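Peptidase S15/CocE/NonD (Thaumarchaeota archaeon SCGC AB-539-E09, PDB 4PF1) is an aminopeptidase with an alpha/beta hydrolase fold that probably cleaves residues from the N termini of peptides by a serine-peptidase mechanism. Local coordinates at residues Phe30-Arg34 with Ser80-Val86; Tyr138-Asp142 with Asn173-Leu178; Phe321-Trp326 with Trp385-Trp391; Lys506-Pro512 with Gly569-Gln575. One frame throughout, in Å; residues are numbered along the deposited sequence.

Interaction 1 of 4, residues Phe30-Arg34 with Ser80-Val86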
# COMPACT_ATOMS: atom_id res chain seq x y z
N PHE A 30 20.45 27.75 -13.63
CA PHE A 30 19.85 27.58 -12.30
C PHE A 30 19.24 28.91 -11.85
O PHE A 30 19.71 29.98 -12.25
CB PHE A 30 20.91 27.10 -11.27
CG PHE A 30 21.37 25.65 -11.33
CD1 PHE A 30 21.44 24.98 -12.55
CD2 PHE A 30 21.84 25.01 -10.19
CE1 PHE A 30 21.90 23.66 -12.61
CE2 PHE A 30 22.30 23.69 -10.26
CZ PHE A 30 22.33 23.02 -11.46
N ASP A 31 18.19 28.87 -11.01
CA ASP A 31 17.57 30.11 -10.53
C ASP A 31 18.27 30.61 -9.25
O ASP A 31 17.75 31.50 -8.56
CB ASP A 31 16.05 29.92 -10.32
CG ASP A 31 15.63 29.02 -9.17
OD1 ASP A 31 16.52 28.42 -8.52
OD2 ASP A 31 14.42 28.91 -8.91
N TYR A 32 19.46 30.05 -8.93
CA TYR A 32 20.24 30.39 -7.75
C TYR A 32 21.74 30.17 -8.01
O TYR A 32 22.10 29.36 -8.86
CB TYR A 32 19.78 29.56 -6.53
CG TYR A 32 20.14 28.09 -6.61
CD1 TYR A 32 19.34 27.20 -7.33
CD2 TYR A 32 21.26 27.58 -5.95
CE1 TYR A 32 19.67 25.84 -7.43
CE2 TYR A 32 21.59 26.23 -6.04
CZ TYR A 32 20.79 25.36 -6.77
OH TYR A 32 21.11 24.02 -6.84
N THR A 33 22.59 30.86 -7.23
CA THR A 33 24.05 30.69 -7.29
C THR A 33 24.52 30.02 -6.00
O THR A 33 24.04 30.36 -4.91
CB THR A 33 24.74 32.03 -7.57
OG1 THR A 33 24.27 32.54 -8.82
CG2 THR A 33 26.26 31.92 -7.60
N ARG A 34 25.42 29.03 -6.12
CA ARG A 34 25.95 28.29 -4.98
C ARG A 34 27.39 28.71 -4.71
O ARG A 34 28.28 28.43 -5.51
CB ARG A 34 25.84 26.78 -5.25
CG ARG A 34 26.19 25.89 -4.06
CD ARG A 34 26.12 24.42 -4.43
NE ARG A 34 24.74 23.97 -4.61
CZ ARG A 34 23.98 23.44 -3.65
NH1 ARG A 34 24.48 23.27 -2.43
NH2 ARG A 34 22.73 23.08 -3.91
N SER A 80 18.77 19.46 -7.83
CA SER A 80 17.96 20.28 -8.71
C SER A 80 18.61 21.61 -9.13
O SER A 80 19.54 22.10 -8.48
CB SER A 80 16.62 20.56 -8.05
OG SER A 80 15.83 21.48 -8.78
N SER A 81 18.06 22.19 -10.22
CA SER A 81 18.43 23.49 -10.76
C SER A 81 17.57 24.59 -10.13
O SER A 81 17.79 25.78 -10.37
CB SER A 81 18.26 23.49 -12.28
OG SER A 81 16.94 23.13 -12.65
N SER A 82 16.59 24.18 -9.30
CA SER A 82 15.65 25.07 -8.63
C SER A 82 16.00 25.21 -7.14
O SER A 82 16.22 24.19 -6.47
CB SER A 82 14.22 24.56 -8.80
OG SER A 82 13.27 25.39 -8.14
N LEU A 83 16.02 26.45 -6.63
CA LEU A 83 16.34 26.75 -5.22
C LEU A 83 15.31 26.13 -4.27
O LEU A 83 15.67 25.63 -3.21
CB LEU A 83 16.43 28.28 -5.00
CG LEU A 83 16.73 28.76 -3.55
CD1 LEU A 83 18.11 28.29 -3.08
CD2 LEU A 83 16.59 30.26 -3.43
N SER A 84 14.03 26.13 -4.68
CA SER A 84 12.92 25.57 -3.91
C SER A 84 13.08 24.06 -3.63
O SER A 84 12.53 23.56 -2.65
CB SER A 84 11.60 25.80 -4.66
OG SER A 84 11.65 25.21 -5.95
N MET A 85 13.82 23.34 -4.51
CA MET A 85 14.00 21.89 -4.43
C MET A 85 15.28 21.43 -3.71
O MET A 85 15.34 20.27 -3.30
CB MET A 85 13.98 21.29 -5.85
CG MET A 85 12.67 21.47 -6.59
SD MET A 85 11.33 20.44 -5.94
CE MET A 85 11.86 18.81 -6.49
N VAL A 86 16.29 22.31 -3.58
CA VAL A 86 17.57 21.93 -2.95
C VAL A 86 17.58 22.16 -1.43
O VAL A 86 18.32 21.47 -0.72
CB VAL A 86 18.80 22.63 -3.61
CG1 VAL A 86 19.05 22.10 -5.02
CG2 VAL A 86 18.66 24.15 -3.61
O HOH W 1 13.06 28.40 -6.75
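Phe-30 and Tyr-32 meet the 80-86 loop in different ways. The Phe-30 ring lies flat over the backbone of Ser-81. Ser-81 CA stands over the centre of one face, 3.6 Å from the Phe-30 ring centroid, in a CH-pi contact. Tyr-32 instead presents its edge to the carbonyl oxygens Ser-81 O and Ser-80 O. Its chi1 of 70°, with CG between the backbone N and the carbonyl carbon, carries the ring across to the loop. There Tyr-32 OH donates to Ser-80 O at 3.0 Å. Val-86 CG2 covers one face of the Tyr-32 ring, 4.0 Å from CZ. Leu-83 CB rests against Tyr-32 CD1 at 3.9 Å. Trp-225 of the third subunit meets the Phe-30 ring edge-to-face, and Glu-514 of the second subunit bonds Ser-80 OG. Asp-31 N donates to Ser-81 O at 3.2 Å. Asp-31 OD1 accepts from Leu-83 N at 2.8 Å through its syn lone pair. Asp-31 OD2 accepts a hydrogen bond from a water 2.6 Å away, which accepts from Ser-84 N. OD1 directly and OD2 through the water thus serve amides at the start of the weakly bonded helix 83-86, which probably steadies the negative charge.

Interaction 2 of 4, residues Tyr138-Asp142 with Asn173-Leu178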
# COMPACT_ATOMS: atom_id res chain seq x y z
N TYR A 138 29.73 34.48 15.48
CA TYR A 138 30.08 35.90 15.34
C TYR A 138 31.02 36.12 14.15
O TYR A 138 30.82 37.05 13.37
CB TYR A 138 30.73 36.45 16.64
CG TYR A 138 31.03 37.94 16.58
CD1 TYR A 138 32.21 38.41 16.01
CD2 TYR A 138 30.13 38.87 17.08
CE1 TYR A 138 32.47 39.77 15.91
CE2 TYR A 138 30.39 40.24 17.00
CZ TYR A 138 31.56 40.68 16.42
OH TYR A 138 31.82 42.03 16.32
N ASP A 139 32.06 35.26 14.02
CA ASP A 139 33.05 35.35 12.93
C ASP A 139 32.42 34.99 11.58
O ASP A 139 32.81 35.55 10.55
CB ASP A 139 34.27 34.46 13.23
CG ASP A 139 34.97 34.77 14.55
OD1 ASP A 139 34.83 35.91 15.04
OD2 ASP A 139 35.64 33.86 15.09
N THR A 140 31.41 34.09 11.59
CA THR A 140 30.68 33.67 10.39
C THR A 140 29.76 34.81 9.90
O THR A 140 29.80 35.15 8.72
CB THR A 140 29.89 32.37 10.65
OG1 THR A 140 30.81 31.32 10.91
CG2 THR A 140 28.98 31.98 9.49
N ILE A 141 28.95 35.41 10.82
CA ILE A 141 28.01 36.49 10.47
C ILE A 141 28.79 37.72 9.96
O ILE A 141 28.37 38.34 8.98
CB ILE A 141 27.06 36.85 11.66
CG1 ILE A 141 26.13 35.67 12.01
CG2 ILE A 141 26.24 38.12 11.35
CD1 ILE A 141 25.29 35.84 13.30
N ASP A 142 29.93 38.05 10.60
CA ASP A 142 30.79 39.18 10.23
C ASP A 142 31.31 39.04 8.80
O ASP A 142 31.29 40.01 8.05
CB ASP A 142 31.96 39.34 11.21
CG ASP A 142 32.56 40.73 11.19
OD1 ASP A 142 31.89 41.68 11.65
OD2 ASP A 142 33.71 40.86 10.71
N ASN A 173 26.44 36.69 23.27
CA ASN A 173 27.29 37.78 22.74
C ASN A 173 27.00 37.93 21.23
O ASN A 173 27.83 37.57 20.39
CB ASN A 173 28.79 37.51 23.02
CG ASN A 173 29.11 37.24 24.46
OD1 ASN A 173 29.57 36.15 24.83
ND2 ASN A 173 28.88 38.22 25.33
N PRO A 174 25.73 38.27 20.87
CA PRO A 174 25.35 38.22 19.45
C PRO A 174 25.97 39.30 18.59
O PRO A 174 26.21 40.42 19.05
CB PRO A 174 23.83 38.36 19.49
CG PRO A 174 23.55 39.10 20.73
CD PRO A 174 24.58 38.64 21.72
N HIS A 175 26.20 38.97 17.32
CA HIS A 175 26.67 39.90 16.31
C HIS A 175 25.56 40.92 16.06
O HIS A 175 24.39 40.52 15.99
CB HIS A 175 27.05 39.15 15.02
CG HIS A 175 27.78 40.00 14.02
ND1 HIS A 175 27.12 40.93 13.24
CD2 HIS A 175 29.10 40.04 13.72
CE1 HIS A 175 28.05 41.50 12.50
NE2 HIS A 175 29.26 41.00 12.76
N PRO A 176 25.88 42.24 15.95
CA PRO A 176 24.81 43.24 15.75
C PRO A 176 23.92 43.00 14.52
O PRO A 176 22.80 43.51 14.48
CB PRO A 176 25.59 44.56 15.60
CG PRO A 176 27.00 44.16 15.33
CD PRO A 176 27.20 42.88 16.05
N ALA A 177 24.40 42.21 13.53
CA ALA A 177 23.63 41.89 12.32
C ALA A 177 22.54 40.81 12.58
O ALA A 177 21.61 40.70 11.79
CB ALA A 177 24.56 41.44 11.21
N LEU A 178 22.66 40.03 13.69
CA LEU A 178 21.65 39.03 14.05
C LEU A 178 20.39 39.74 14.58
O LEU A 178 20.46 40.42 15.61
CB LEU A 178 22.19 38.00 15.07
CG LEU A 178 21.22 36.86 15.43
CD1 LEU A 178 21.17 35.80 14.33
CD2 LEU A 178 21.59 36.23 16.74
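Helix 133-147 of the alpha/beta hydrolase domain meets the loop that leads into strand 178-184, and His-175 of that loop fits against Tyr-138, Ile-141 and Asp-142. CG of His-175 is anti to the backbone N (chi1 -169°), which extends the ring toward the helix. His-175 NE2 donates to Asp-142 OD1 at 2.9 Å. The bond is almost straight, 173° at the hydrogen, and lies in the ring plane. It uses the anti lone pair of OD1, with the carboxylate turned 54° from the ring. Lys-146 forms a salt bridge with the same oxygen. His-175 ND1 accepts from Ala-177 N at 3.0 Å, so both ring nitrogens are bonded and the rotation is fixed. This second bond lies within a type I turn, His-175 to Leu-178, that feeds the parallel part of the central sheet. Ile-141 CG2 lies over one face of the imidazole, 3.8 Å from its centroid, and Pro-176 CD covers the opposite face. Were His-175 replaced by alanine, Asp-142 would probably lose this donor and a gap would open between Tyr-138 and Ile-141. His-175 CD2 sits over a face of the Tyr-138 ring, 3.5 Å from CE2. Ile-141 CG2 also touches Ala-177 CB at 3.7 Å.

Interaction 3 of 4, residues Phe321-Trp326 with Trp385-Trp391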
# COMPACT_ATOMS: atom_id res chain seq x y z
N PHE A 321 6.34 31.52 22.24
CA PHE A 321 6.36 30.06 22.30
C PHE A 321 5.24 29.47 21.45
O PHE A 321 4.07 29.82 21.62
CB PHE A 321 6.26 29.57 23.76
CG PHE A 321 6.18 28.08 23.99
CD1 PHE A 321 7.05 27.21 23.33
CD2 PHE A 321 5.30 27.54 24.92
CE1 PHE A 321 6.98 25.83 23.55
CE2 PHE A 321 5.24 26.17 25.15
CZ PHE A 321 6.08 25.32 24.47
N VAL A 322 5.61 28.58 20.52
CA VAL A 322 4.67 27.88 19.63
C VAL A 322 4.75 26.39 19.94
O VAL A 322 5.83 25.81 19.91
CB VAL A 322 4.93 28.18 18.13
CG1 VAL A 322 3.91 27.45 17.24
CG2 VAL A 322 4.90 29.68 17.84
N LEU A 323 3.60 25.78 20.29
CA LEU A 323 3.51 24.36 20.61
C LEU A 323 2.49 23.69 19.67
O LEU A 323 1.28 23.87 19.83
CB LEU A 323 3.12 24.18 22.09
CG LEU A 323 3.18 22.77 22.70
CD1 LEU A 323 4.57 22.15 22.57
CD2 LEU A 323 2.79 22.82 24.16
N GLY A 324 3.01 23.00 18.65
CA GLY A 324 2.19 22.34 17.64
C GLY A 324 1.99 20.85 17.85
O GLY A 324 2.66 20.25 18.69
N PRO A 325 1.07 20.21 17.07
CA PRO A 325 0.84 18.76 17.23
C PRO A 325 1.86 17.98 16.42
O PRO A 325 1.52 17.24 15.49
CB PRO A 325 -0.58 18.59 16.68
CG PRO A 325 -0.66 19.62 15.58
CD PRO A 325 0.23 20.78 15.99
N TRP A 326 3.13 18.19 16.74
CA TRP A 326 4.21 17.70 15.92
C TRP A 326 5.12 16.73 16.60
O TRP A 326 5.38 16.84 17.80
CB TRP A 326 5.05 18.91 15.44
CG TRP A 326 4.26 19.96 14.72
CD1 TRP A 326 3.34 19.76 13.73
CD2 TRP A 326 4.38 21.38 14.87
NE1 TRP A 326 2.87 20.97 13.27
CE2 TRP A 326 3.48 21.98 13.96
CE3 TRP A 326 5.16 22.21 15.70
CZ2 TRP A 326 3.32 23.37 13.87
CZ3 TRP A 326 4.99 23.58 15.62
CH2 TRP A 326 4.09 24.15 14.70
N TRP A 385 -6.00 26.07 16.93
CA TRP A 385 -4.89 26.90 17.40
C TRP A 385 -5.44 27.94 18.36
O TRP A 385 -6.48 28.55 18.08
CB TRP A 385 -4.18 27.59 16.22
CG TRP A 385 -3.24 26.71 15.45
CD1 TRP A 385 -3.45 26.18 14.21
CD2 TRP A 385 -1.90 26.35 15.81
NE1 TRP A 385 -2.34 25.48 13.80
CE2 TRP A 385 -1.38 25.57 14.77
CE3 TRP A 385 -1.10 26.58 16.95
CZ2 TRP A 385 -0.09 25.02 14.81
CZ3 TRP A 385 0.17 26.05 16.99
CH2 TRP A 385 0.67 25.27 15.93
N HIS A 386 -4.77 28.15 19.49
CA HIS A 386 -5.23 29.11 20.49
C HIS A 386 -4.18 30.17 20.76
O HIS A 386 -2.98 29.88 20.71
CB HIS A 386 -5.60 28.41 21.80
CG HIS A 386 -6.68 27.38 21.67
ND1 HIS A 386 -8.00 27.74 21.51
CD2 HIS A 386 -6.59 26.03 21.70
CE1 HIS A 386 -8.67 26.60 21.44
NE2 HIS A 386 -7.86 25.55 21.55
N ARG A 387 -4.64 31.38 21.07
CA ARG A 387 -3.79 32.50 21.48
C ARG A 387 -3.79 32.56 23.00
O ARG A 387 -4.85 32.76 23.60
CB ARG A 387 -4.31 33.82 20.89
CG ARG A 387 -4.21 33.93 19.37
CD ARG A 387 -4.80 35.25 18.87
NE ARG A 387 -4.09 36.41 19.42
CZ ARG A 387 -3.08 37.03 18.81
NH1 ARG A 387 -2.68 36.63 17.61
NH2 ARG A 387 -2.48 38.06 19.39
N TYR A 388 -2.64 32.30 23.64
CA TYR A 388 -2.54 32.31 25.09
C TYR A 388 -1.54 33.36 25.56
O TYR A 388 -0.56 33.64 24.86
CB TYR A 388 -2.15 30.92 25.64
CG TYR A 388 -3.20 29.84 25.48
CD1 TYR A 388 -4.56 30.12 25.66
CD2 TYR A 388 -2.84 28.52 25.23
CE1 TYR A 388 -5.53 29.13 25.54
CE2 TYR A 388 -3.80 27.51 25.12
CZ TYR A 388 -5.15 27.82 25.27
OH TYR A 388 -6.09 26.83 25.15
N ASP A 389 -1.77 33.94 26.75
CA ASP A 389 -0.89 34.95 27.34
C ASP A 389 0.24 34.31 28.15
O ASP A 389 1.25 34.96 28.42
CB ASP A 389 -1.69 35.92 28.22
CG ASP A 389 -2.68 36.78 27.45
OD1 ASP A 389 -2.33 37.22 26.33
OD2 ASP A 389 -3.77 37.05 27.99
N ASP A 390 0.05 33.04 28.55
CA ASP A 390 1.01 32.27 29.34
C ASP A 390 0.81 30.77 29.10
O ASP A 390 -0.23 30.36 28.57
CB ASP A 390 0.85 32.60 30.84
CG ASP A 390 2.09 32.39 31.71
OD1 ASP A 390 3.03 31.69 31.25
OD2 ASP A 390 2.11 32.90 32.85
N TRP A 391 1.80 29.95 29.51
CA TRP A 391 1.69 28.50 29.41
C TRP A 391 1.93 27.86 30.80
O TRP A 391 3.02 27.99 31.35
CB TRP A 391 2.65 27.92 28.36
CG TRP A 391 2.46 26.45 28.14
CD1 TRP A 391 3.31 25.45 28.51
CD2 TRP A 391 1.30 25.81 27.58
NE1 TRP A 391 2.78 24.23 28.17
CE2 TRP A 391 1.55 24.41 27.61
CE3 TRP A 391 0.09 26.28 27.04
CZ2 TRP A 391 0.63 23.49 27.10
CZ3 TRP A 391 -0.82 25.35 26.56
CH2 TRP A 391 -0.56 23.98 26.60
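Trp-385 sends its indole from strand 384-388 to the end of strand 319-324. At CB the side chain turns with CG anti to the carbonyl carbon (chi1 -78°), and the six-membered ring leads across. CZ3 of Trp-385 comes first, 3.7 Å from Leu-323 O and 4.0 Å from Val-322 CG1. CH2 of Trp-385 reaches Gly-324 CA at 3.7 Å and Trp-326 CH2 at 3.8 Å. CZ2 of Trp-385 lies 3.9 Å from Trp-326 CZ2, which comes in at the Trp-385 ring edge. Trp-350 stacks on the Trp-385 ring. Loss of the indole, as with a leucine here, is likely to open a gap beside Gly-324 and Trp-326 and leave Trp-350 without its stacking partner. At the other end, the edge of Phe-321 points at the face of Trp-391, with planes 69° apart and Phe-321 CE2 3.9 Å from Trp-391 CD1. Leu-323 CD2 touches Trp-391 CZ2 at 3.7 Å. Trp-391 NE1 is hydrogen-bonded to Gln-561 OE1. No hydrogen bond joins the segments, because strand 375-379 lies between them in the sheet. The arrangement belongs to the outer end of the alpha/beta hydrolase sheet, where the parallel strand 375-379 and then the antiparallel edge strand 384-388 follow 319-324, with Trp-326 near the probable Ser-His-Asp triad.

Interaction 4 of 4, residues Lys506-Pro512 with Gly569-Gln575; sequences KIIDVWP and GHRIMVQ
Lys-506 to Val-510 pairs antiparallel with Arg-571 to Gln-575, the strand axes 4.6 Å apart. Lys-506 with Gln-575, Ile-508 with Met-573 and Val-510 with Arg-571 are hydrogen-bonded pairs. Ile-507 with Val-574 and Asp-509 with Ile-572 are non-hydrogen-bonded ones. With CG opposite the backbone N (chi1 179°), the Asp-509 carboxylate swings across to His-570. Just before strand 571-575, His-570 ND1 donates to the syn lone pair of Asp-509 OD1 at 2.6 Å. The carboxylate and imidazole planes are 85° apart. Asp-509 OD2 is bonded to His-564, so each oxygen meets a histidine. Pro-512 CD sits over the centre of one His-570 face, 3.6 Å from the ring centroid. The His-570 edge points at a face of Trp-511, with CE1 3.8 Å from Trp-511 CG. On the face bearing Ile-508, Val-510 and Met-573, the Ile-508 and Met-573 side chains run side by side, CB to CB 3.7 Å. Val-510 CG2 meets Met-573 CB at 3.6 Å. Lys-506 NZ donates to Gln-575 OE1 at 3.3 Å, and the two ends also bond Gln-461 and Thr-464 respectively. The pair forms the middle of a four-stranded antiparallel sheet in the non-catalytic domain, with strand 525-534 beside 502-510, strand 471-474 beside 571-577, and helix 462-465 touching Lys-506 and Gln-575.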
# COMPACT_ATOMS: atom_id res chain seq x y z
N LYS A 506 2.40 6.76 31.97
CA LYS A 506 1.79 7.12 30.69
C LYS A 506 0.40 7.69 30.86
O LYS A 506 -0.41 7.11 31.59
CB LYS A 506 1.69 5.90 29.75
CG LYS A 506 2.94 5.06 29.59
CD LYS A 506 2.62 3.92 28.64
CE LYS A 506 3.56 2.77 28.78
NZ LYS A 506 2.98 1.53 28.21
N ILE A 507 0.09 8.79 30.15
CA ILE A 507 -1.27 9.35 30.08
C ILE A 507 -1.81 8.97 28.71
O ILE A 507 -1.13 9.18 27.70
CB ILE A 507 -1.33 10.88 30.35
CG1 ILE A 507 -1.05 11.18 31.84
CG2 ILE A 507 -2.70 11.48 29.92
CD1 ILE A 507 -0.75 12.59 32.11
N ILE A 508 -3.00 8.38 28.67
CA ILE A 508 -3.57 7.87 27.44
C ILE A 508 -5.01 8.37 27.23
O ILE A 508 -5.78 8.47 28.19
CB ILE A 508 -3.50 6.31 27.47
CG1 ILE A 508 -2.07 5.79 27.23
CG2 ILE A 508 -4.50 5.64 26.51
CD1 ILE A 508 -1.66 4.66 28.17
N ASP A 509 -5.35 8.65 25.96
CA ASP A 509 -6.71 8.96 25.57
C ASP A 509 -7.27 7.69 24.93
O ASP A 509 -6.82 7.29 23.86
CB ASP A 509 -6.77 10.16 24.59
CG ASP A 509 -8.17 10.52 24.12
OD1 ASP A 509 -8.99 9.60 23.90
OD2 ASP A 509 -8.43 11.72 23.91
N VAL A 510 -8.21 7.02 25.62
CA VAL A 510 -8.85 5.81 25.10
C VAL A 510 -10.00 6.23 24.20
O VAL A 510 -10.97 6.83 24.67
CB VAL A 510 -9.33 4.84 26.22
CG1 VAL A 510 -9.82 3.52 25.63
CG2 VAL A 510 -8.23 4.59 27.24
N TRP A 511 -9.89 5.94 22.90
CA TRP A 511 -10.92 6.27 21.92
C TRP A 511 -12.19 5.44 22.19
O TRP A 511 -12.09 4.39 22.83
CB TRP A 511 -10.38 6.05 20.50
CG TRP A 511 -9.42 7.13 20.04
CD1 TRP A 511 -8.29 7.55 20.69
CD2 TRP A 511 -9.52 7.91 18.85
NE1 TRP A 511 -7.68 8.55 19.96
CE2 TRP A 511 -8.42 8.79 18.83
CE3 TRP A 511 -10.44 7.96 17.78
CZ2 TRP A 511 -8.19 9.71 17.79
CZ3 TRP A 511 -10.22 8.86 16.74
CH2 TRP A 511 -9.11 9.72 16.75
N PRO A 512 -13.41 5.91 21.79
CA PRO A 512 -14.62 5.12 22.09
C PRO A 512 -14.60 3.72 21.48
O PRO A 512 -13.80 3.45 20.57
CB PRO A 512 -15.75 5.96 21.47
CG PRO A 512 -15.19 7.34 21.36
CD PRO A 512 -13.73 7.15 21.07
N GLY A 569 -17.32 10.09 25.14
CA GLY A 569 -17.15 8.69 24.77
C GLY A 569 -15.73 8.20 24.97
O GLY A 569 -15.49 6.99 25.00
N HIS A 570 -14.77 9.14 25.11
CA HIS A 570 -13.37 8.81 25.37
C HIS A 570 -13.12 8.61 26.86
O HIS A 570 -13.88 9.12 27.69
CB HIS A 570 -12.43 9.93 24.85
CG HIS A 570 -12.39 10.08 23.36
ND1 HIS A 570 -11.26 9.74 22.64
CD2 HIS A 570 -13.31 10.57 22.51
CE1 HIS A 570 -11.53 10.03 21.38
NE2 HIS A 570 -12.76 10.53 21.25
N ARG A 571 -12.05 7.87 27.21
CA ARG A 571 -11.64 7.64 28.59
C ARG A 571 -10.25 8.21 28.82
O ARG A 571 -9.45 8.28 27.88
CB ARG A 571 -11.63 6.14 28.94
CG ARG A 571 -12.97 5.41 28.84
CD ARG A 571 -12.78 3.96 29.25
NE ARG A 571 -13.85 3.08 28.79
CZ ARG A 571 -14.52 2.24 29.57
NH1 ARG A 571 -14.26 2.18 30.87
NH2 ARG A 571 -15.47 1.47 29.06
N ILE A 572 -9.94 8.59 30.07
CA ILE A 572 -8.59 9.04 30.44
C ILE A 572 -7.92 7.83 31.08
O ILE A 572 -8.50 7.23 32.00
CB ILE A 572 -8.57 10.30 31.36
CG1 ILE A 572 -9.39 11.46 30.75
CG2 ILE A 572 -7.11 10.72 31.63
CD1 ILE A 572 -9.78 12.56 31.72
N MET A 573 -6.77 7.41 30.56
CA MET A 573 -6.08 6.23 31.07
C MET A 573 -4.69 6.57 31.61
O MET A 573 -4.00 7.44 31.08
CB MET A 573 -5.97 5.16 29.97
CG MET A 573 -5.22 3.91 30.39
SD MET A 573 -5.19 2.66 29.10
CE MET A 573 -6.79 1.89 29.36
N VAL A 574 -4.30 5.84 32.66
CA VAL A 574 -2.97 5.91 33.25
C VAL A 574 -2.37 4.49 33.26
O VAL A 574 -3.01 3.55 33.75
CB VAL A 574 -2.98 6.56 34.67
CG1 VAL A 574 -1.64 6.38 35.38
CG2 VAL A 574 -3.35 8.04 34.59
N GLN A 575 -1.18 4.34 32.67
CA GLN A 575 -0.45 3.07 32.66
C GLN A 575 0.89 3.25 33.38
O GLN A 575 1.57 4.25 33.16
CB GLN A 575 -0.25 2.54 31.23
CG GLN A 575 -1.48 1.83 30.67
CD GLN A 575 -1.26 1.20 29.30
OE1 GLN A 575 -0.14 0.83 28.92
NE2 GLN A 575 -2.33 1.02 28.55
O HOH W 2 -13.50 5.10 25.42

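How the interactions relate
The four contacts follow one another along the chain, and none nests in or crosses another. Interaction 1 closes a loop of 45 residues near the N terminus and ties the edge strand 32-40 to helix 83-86. Interaction 2 closes 30 residues, joining helix 133-147 to the entry of strand 178-184. Interaction 3 closes 58 residues and reaches the other end of the ten-stranded sheet whose first strand interaction 1 uses; its own two strands flank strand 375-379. Interaction 4 closes 56 residues within the non-catalytic domain. Its centre is about 23 Å from that of interaction 3 and about 49 Å from that of interaction 2, on the far side of the chain's centre.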